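Local atomic coordinates of extracellular solute-binding protein family 1 (Alicyclobacillus acidocaldarius subsp. acidocaldarius, PDB entry 4OVJ), a protein that probably captures a solute outside the cell and hands it to a membrane transporter of the ABC type, as other family 1 solute-binding proteins do. Residues N138-Y143 / T259-V264; E288-K293 / L363-P368. All coordinates share one frame; numbering follows the deposited sequence.

Interaction 1 (N138-Y143 / T259-V264); sequences NYAVIY and TWVNYV. With SO4 (sulfate ion), chain B.
Strand 256-260 runs antiparallel to the long strand 128-144, with Ala-140 and Thr-259 as a hydrogen-bonded pair: Ala-140 N reaches Thr-259 O at 2.9 Å and Thr-259 N returns to Ala-140 O at 3.0 Å, both nearly along the C=O axis. The pairing belongs to the mixed sheet of a periplasmic-binding-protein-like fold. Beyond Trp-260 the chain enters a type I turn leading into helix 263-269, and Val-261 N donates to Asn-138 O at 2.8 Å. Tyr-139 and Trp-260 form a non-hydrogen-bonded pair whose side chains diverge at CB, yet each has CG anti to the carbonyl carbon, and the rings come together in an offset face-to-face stack, centroids 4.2 Å apart and planes at 26°. The tyrosine ring lies over the six-membered ring of the indole, while CE3 of Trp-260 presses on the backbone of Asn-138. An alanine at Trp-260 would remove both the stacking surface and the indole N-H, and would probably let the Tyr-139 ring shift. Away from the rings, Ile-142 CD1 touches Thr-259 CG2 at 3.6 Å and lies near Val-264 N. At the outer edge of the rings a sulfate, probably from the crystallisation liquor, takes two bonds from this pair, besides one with Ser-184 OG: Tyr-139 OH donates to its O4 at 2.8 Å, and Trp-260 NE1 to its O2 at 2.9 Å, almost straight at 173°.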
loop_
_atom_site.group_PDB
_atom_site.type_symbol
_atom_site.label_atom_id
_atom_site.label_comp_id
_atom_site.label_asym_id
_atom_site.label_seq_id
_atom_site.Cartn_x
_atom_site.Cartn_y
_atom_site.Cartn_z
ATOM N N ASN A 138 -2.171 -3.277 -1.518
ATOM C CA ASN A 138 -1.398 -4.397 -1.014
ATOM C C ASN A 138 -0.742 -5.145 -2.164
ATOM O O ASN A 138 -1.076 -4.933 -3.323
ATOM C CB ASN A 138 -2.274 -5.336 -0.180
ATOM C CG ASN A 138 -3.452 -5.887 -0.951
ATOM O OD1 ASN A 138 -4.553 -5.339 -0.893
ATOM N ND2 ASN A 138 -3.237 -6.993 -1.669
ATOM N N TYR A 139 0.205 -6.007 -1.828
ATOM C CA TYR A 139 0.873 -6.821 -2.827
ATOM C C TYR A 139 -0.055 -7.878 -3.409
ATOM O O TYR A 139 -0.945 -8.398 -2.731
ATOM C CB TYR A 139 2.096 -7.503 -2.217
ATOM C CG TYR A 139 3.321 -6.618 -2.169
ATOM C CD1 TYR A 139 3.848 -6.078 -3.332
ATOM C CD2 TYR A 139 3.986 -6.366 -0.965
ATOM C CE1 TYR A 139 4.984 -5.280 -3.309
ATOM C CE2 TYR A 139 5.122 -5.572 -0.936
ATOM C CZ TYR A 139 5.613 -5.038 -2.114
ATOM O OH TYR A 139 6.730 -4.247 -2.107
ATOM N N ALA A 140 0.173 -8.187 -4.674
ATOM C CA ALA A 140 -0.503 -9.280 -5.359
ATOM C C ALA A 140 0.452 -9.841 -6.396
ATOM O O ALA A 140 1.384 -9.161 -6.822
ATOM C CB ALA A 140 -1.742 -8.762 -6.057
ATOM N N VAL A 141 0.214 -11.084 -6.780
ATOM C CA VAL A 141 0.789 -11.629 -7.998
ATOM C C VAL A 141 -0.193 -11.342 -9.117
ATOM O O VAL A 141 -1.349 -11.740 -9.055
ATOM C CB VAL A 141 1.036 -13.135 -7.873
ATOM C CG1 VAL A 141 1.494 -13.701 -9.200
ATOM C CG2 VAL A 141 2.056 -13.416 -6.784
ATOM N N ILE A 142 0.278 -10.598 -10.109
ATOM C CA ILE A 142 -0.493 -10.266 -11.299
ATOM C C ILE A 142 0.046 -11.171 -12.392
ATOM O O ILE A 142 1.236 -11.133 -12.720
ATOM C CB ILE A 142 -0.339 -8.794 -11.700
ATOM C CG1 ILE A 142 -0.611 -7.880 -10.497
ATOM C CG2 ILE A 142 -1.274 -8.478 -12.855
ATOM C CD1 ILE A 142 -0.510 -6.401 -10.780
ATOM N N TYR A 143 -0.813 -12.016 -12.941
ATOM C CA TYR A 143 -0.337 -13.059 -13.841
ATOM C C TYR A 143 -1.206 -13.222 -15.096
ATOM O O TYR A 143 -2.400 -12.923 -15.101
ATOM C CB TYR A 143 -0.187 -14.397 -13.103
ATOM C CG TYR A 143 -1.490 -15.023 -12.659
ATOM C CD1 TYR A 143 -2.122 -14.623 -11.488
ATOM C CD2 TYR A 143 -2.095 -16.014 -13.413
ATOM C CE1 TYR A 143 -3.323 -15.192 -11.087
ATOM C CE2 TYR A 143 -3.289 -16.586 -13.022
ATOM C CZ TYR A 143 -3.899 -16.168 -11.854
ATOM O OH TYR A 143 -5.095 -16.713 -11.484
ATOM N N THR A 259 3.679 -7.345 -7.397
ATOM C CA THR A 259 3.745 -5.899 -7.227
ATOM C C THR A 259 2.483 -5.413 -6.535
ATOM O O THR A 259 1.644 -6.218 -6.121
ATOM C CB THR A 259 3.917 -5.192 -8.575
ATOM O OG1 THR A 259 4.123 -3.784 -8.362
ATOM C CG2 THR A 259 2.699 -5.421 -9.449
ATOM N N TRP A 260 2.350 -4.102 -6.395
ATOM C CA TRP A 260 1.155 -3.544 -5.784
ATOM C C TRP A 260 -0.065 -3.762 -6.666
ATOM O O TRP A 260 -0.013 -3.580 -7.893
ATOM C CB TRP A 260 1.350 -2.068 -5.478
ATOM C CG TRP A 260 2.460 -1.898 -4.518
ATOM C CD1 TRP A 260 3.791 -1.690 -4.808
ATOM C CD2 TRP A 260 2.365 -2.001 -3.099
ATOM N NE1 TRP A 260 4.524 -1.642 -3.634
ATOM C CE2 TRP A 260 3.670 -1.819 -2.575
ATOM C CE3 TRP A 260 1.301 -2.216 -2.213
ATOM C CZ2 TRP A 260 3.935 -1.849 -1.204
ATOM C CZ3 TRP A 260 1.570 -2.242 -0.840
ATOM C CH2 TRP A 260 2.876 -2.058 -0.353
ATOM N N VAL A 261 -1.169 -4.145 -6.038
ATOM C CA VAL A 261 -2.343 -4.554 -6.783
ATOM C C VAL A 261 -2.912 -3.436 -7.663
ATOM O O VAL A 261 -3.496 -3.718 -8.706
ATOM C CB VAL A 261 -3.423 -5.167 -5.857
ATOM C CG1 VAL A 261 -4.111 -4.097 -5.023
ATOM C CG2 VAL A 261 -4.428 -5.955 -6.674
ATOM N N ASN A 262 -2.693 -2.184 -7.267
ATOM C CA ASN A 262 -3.138 -1.007 -8.018
ATOM C C ASN A 262 -2.648 -0.987 -9.453
ATOM O O ASN A 262 -3.295 -0.403 -10.322
ATOM C CB ASN A 262 -2.706 0.297 -7.312
ATOM C CG ASN A 262 -1.231 0.644 -7.518
ATOM O OD1 ASN A 262 -0.349 0.076 -6.878
ATOM N ND2 ASN A 262 -0.958 1.627 -8.387
ATOM N N TYR A 263 -1.506 -1.624 -9.697
ATOM C CA TYR A 263 -0.925 -1.664 -11.029
ATOM C C TYR A 263 -1.726 -2.484 -12.031
ATOM O O TYR A 263 -1.467 -2.381 -13.230
ATOM C CB TYR A 263 0.520 -2.182 -10.991
ATOM C CG TYR A 263 1.515 -1.154 -10.529
ATOM C CD1 TYR A 263 1.786 -0.031 -11.301
ATOM C CD2 TYR A 263 2.206 -1.310 -9.339
ATOM C CE1 TYR A 263 2.703 0.916 -10.892
ATOM C CE2 TYR A 263 3.127 -0.359 -8.916
ATOM C CZ TYR A 263 3.366 0.750 -9.700
ATOM O OH TYR A 263 4.284 1.697 -9.318
ATOM N N VAL A 264 -2.686 -3.301 -11.576
ATOM C CA VAL A 264 -3.404 -4.144 -12.530
ATOM C C VAL A 264 -4.144 -3.316 -13.584
ATOM O O VAL A 264 -4.232 -3.741 -14.733
ATOM C CB VAL A 264 -4.348 -5.178 -11.869
ATOM C CG1 VAL A 264 -5.538 -4.507 -11.224
ATOM C CG2 VAL A 264 -4.823 -6.206 -12.897
HETATM S S SO4 B . 8.071 -2.151 -4.721
HETATM O O1 SO4 B . 9.500 -1.803 -4.848
HETATM O O2 SO4 B . 7.437 -1.407 -3.602
HETATM O O3 SO4 B . 7.369 -1.769 -5.963
HETATM O O4 SO4 B . 7.961 -3.610 -4.519
#

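Interaction 2 (E288-K293 / L363-P368); sequences EGLYIK and LKVATP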
loop_
_atom_site.group_PDB
_atom_site.type_symbol
_atom_site.label_atom_id
_atom_site.label_comp_id
_atom_site.label_asym_id
_atom_site.label_seq_id
_atom_site.Cartn_x
_atom_site.Cartn_y
_atom_site.Cartn_z
ATOM N N GLU A 288 2.355 -14.570 8.743
ATOM C CA GLU A 288 1.774 -13.896 7.588
ATOM C C GLU A 288 2.591 -12.655 7.261
ATOM O O GLU A 288 2.788 -11.781 8.120
ATOM C CB GLU A 288 0.307 -13.526 7.839
ATOM C CG GLU A 288 -0.376 -12.800 6.680
ATOM C CD GLU A 288 -0.322 -13.578 5.368
ATOM O OE1 GLU A 288 -0.955 -14.654 5.303
ATOM O OE2 GLU A 288 0.336 -13.117 4.396
ATOM N N GLY A 289 3.071 -12.580 6.021
ATOM C CA GLY A 289 3.792 -11.411 5.547
ATOM C C GLY A 289 2.913 -10.264 5.100
ATOM O O GLY A 289 3.328 -9.102 5.156
ATOM N N LEU A 290 1.709 -10.572 4.623
ATOM C CA LEU A 290 0.910 -9.567 3.946
ATOM C C LEU A 290 0.392 -8.529 4.933
ATOM O O LEU A 290 -0.003 -8.857 6.046
ATOM C CB LEU A 290 -0.261 -10.217 3.230
ATOM C CG LEU A 290 -0.959 -9.389 2.149
ATOM C CD1 LEU A 290 -0.022 -9.070 0.986
ATOM C CD2 LEU A 290 -2.195 -10.142 1.664
ATOM N N TYR A 291 0.415 -7.281 4.495
ATOM C CA TYR A 291 -0.211 -6.160 5.193
ATOM C C TYR A 291 -0.942 -5.328 4.157
ATOM O O TYR A 291 -0.660 -5.402 2.957
ATOM C CB TYR A 291 0.828 -5.285 5.901
ATOM C CG TYR A 291 1.896 -4.745 4.973
ATOM C CD1 TYR A 291 2.979 -5.535 4.591
ATOM C CD2 TYR A 291 1.793 -3.471 4.432
ATOM C CE1 TYR A 291 3.945 -5.061 3.713
ATOM C CE2 TYR A 291 2.758 -2.985 3.568
ATOM C CZ TYR A 291 3.822 -3.793 3.198
ATOM O OH TYR A 291 4.777 -3.313 2.336
ATOM N N ILE A 292 -1.874 -4.528 4.635
ATOM C CA ILE A 292 -2.552 -3.547 3.814
ATOM C C ILE A 292 -1.902 -2.204 4.098
ATOM O O ILE A 292 -1.797 -1.797 5.242
ATOM C CB ILE A 292 -4.060 -3.469 4.141
ATOM C CG1 ILE A 292 -4.691 -4.860 4.199
ATOM C CG2 ILE A 292 -4.767 -2.596 3.121
ATOM C CD1 ILE A 292 -4.521 -5.687 2.949
ATOM N N LYS A 293 -1.483 -1.513 3.053
ATOM C CA LYS A 293 -0.857 -0.210 3.214
ATOM C C LYS A 293 -1.961 0.840 3.177
ATOM O O LYS A 293 -2.700 0.907 2.206
ATOM C CB LYS A 293 0.123 0.032 2.077
ATOM C CG LYS A 293 0.869 1.355 2.145
ATOM C CD LYS A 293 1.872 1.447 1.000
ATOM C CE LYS A 293 2.308 2.879 0.764
ATOM N NZ LYS A 293 3.234 3.325 1.833
ATOM N N LEU A 363 -7.728 -8.932 2.881
ATOM C CA LEU A 363 -8.166 -8.482 4.203
ATOM C C LEU A 363 -8.422 -9.635 5.171
ATOM O O LEU A 363 -8.343 -9.455 6.399
ATOM C CB LEU A 363 -9.412 -7.618 4.078
ATOM C CG LEU A 363 -9.174 -6.269 3.411
ATOM C CD1 LEU A 363 -10.503 -5.637 3.048
ATOM C CD2 LEU A 363 -8.365 -5.364 4.318
ATOM N N LYS A 364 -8.716 -10.819 4.634
ATOM C CA LYS A 364 -8.897 -11.993 5.486
ATOM C C LYS A 364 -7.608 -12.447 6.175
ATOM O O LYS A 364 -7.659 -12.982 7.275
ATOM C CB LYS A 364 -9.502 -13.146 4.694
ATOM C CG LYS A 364 -10.910 -12.867 4.220
ATOM C CD LYS A 364 -11.400 -14.008 3.338
ATOM C CE LYS A 364 -12.836 -13.790 2.902
ATOM N NZ LYS A 364 -13.196 -14.815 1.881
ATOM N N VAL A 365 -6.462 -12.225 5.543
ATOM C CA VAL A 365 -5.190 -12.724 6.058
ATOM C C VAL A 365 -4.253 -11.645 6.586
ATOM O O VAL A 365 -3.387 -11.952 7.372
ATOM C CB VAL A 365 -4.403 -13.546 4.997
ATOM C CG1 VAL A 365 -5.271 -14.663 4.439
ATOM C CG2 VAL A 365 -3.875 -12.667 3.865
ATOM N N ALA A 366 -4.408 -10.395 6.154
ATOM C CA ALA A 366 -3.356 -9.400 6.372
ATOM C C ALA A 366 -3.218 -9.074 7.852
ATOM O O ALA A 366 -4.196 -9.068 8.599
ATOM C CB ALA A 366 -3.647 -8.140 5.576
ATOM N N THR A 367 -1.997 -8.816 8.273
ATOM C CA THR A 367 -1.746 -8.360 9.629
ATOM C C THR A 367 -1.318 -6.901 9.560
ATOM O O THR A 367 -1.064 -6.382 8.476
ATOM C CB THR A 367 -0.674 -9.214 10.306
ATOM O OG1 THR A 367 0.567 -9.003 9.658
ATOM C CG2 THR A 367 -1.032 -10.690 10.244
ATOM N N PRO A 368 -1.246 -6.224 10.716
ATOM C CA PRO A 368 -0.955 -4.801 10.671
ATOM C C PRO A 368 0.389 -4.470 10.028
ATOM O O PRO A 368 1.365 -5.209 10.165
ATOM C CB PRO A 368 -0.952 -4.396 12.148
ATOM C CG PRO A 368 -1.898 -5.359 12.781
ATOM C CD PRO A 368 -1.621 -6.660 12.071
HETATM O O HOH W 1 2.553 -10.736 10.377
HETATM O O HOH W 2 -3.066 -4.789 7.291
#
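Glu-288, Ile-292 and Val-365 bury the most surface where the loop leading into strand 293-300 meets the end of helix 350-365 in this solute-binding fold. Glu-288 stretches with CG anti to the backbone N and then bends at chi2 (56°), so that its CG rests 3.2 Å from Val-365 O and OE1 lies alongside CB of Val-365. OE2 accepts Leu-290 N of its own loop at 2.9 Å, through its anti lone pair, and also forms a salt bridge with Arg-157. Val-365 sends CG2 into the crowded position between its backbone N and carbonyl carbon, where it meets Leu-290 CD2 at 3.7 Å. At the other end Ile-292 wedges CG1 and CD1 against Ala-366 CB, and its side chain crosses that of Leu-363 at about a right angle, CG1 lying 3.7 Å from Leu-363 CD2. Between these two patches Thr-367 N donates to Leu-290 O at 3.0 Å, in the carbonyl plane. Water adds to the join: one molecule donates to Glu-288 O and also bonds Thr-367 OG1, while a second accepts from Ile-292 N and donates to Thr-367 O. One direct backbone bond and two water bridges thus join the segments, Arg-193 adds a protein link by bonding Gly-289 O and Pro-368 O, and the Arg-157 salt bridge would be expected to favour an ionised Glu-288.

Interaction 1 is a buried contact and interaction 2 only partly so, and their chemistry differs. In 138-143 / 259-264 regular strand pairing satisfies the backbone directly and an aromatic stack lies beside it; in 288-293 / 363-368, without strands, water and aliphatic wedges do more of the work. The two touch directly: Tyr-291 OH packs 3.5 Å from Trp-260 CH2, and on strand 128-144 Asn-138 CB lies 3.5 Å from Tyr-291 O. Helix 350-365 is shared too, since Asn-138 rests on its Leu-358 and Ala-362, while the last turn of that helix and the loop after it form one side of interaction 2. The sheet and the loop are thus joined through side-chain and backbone packing.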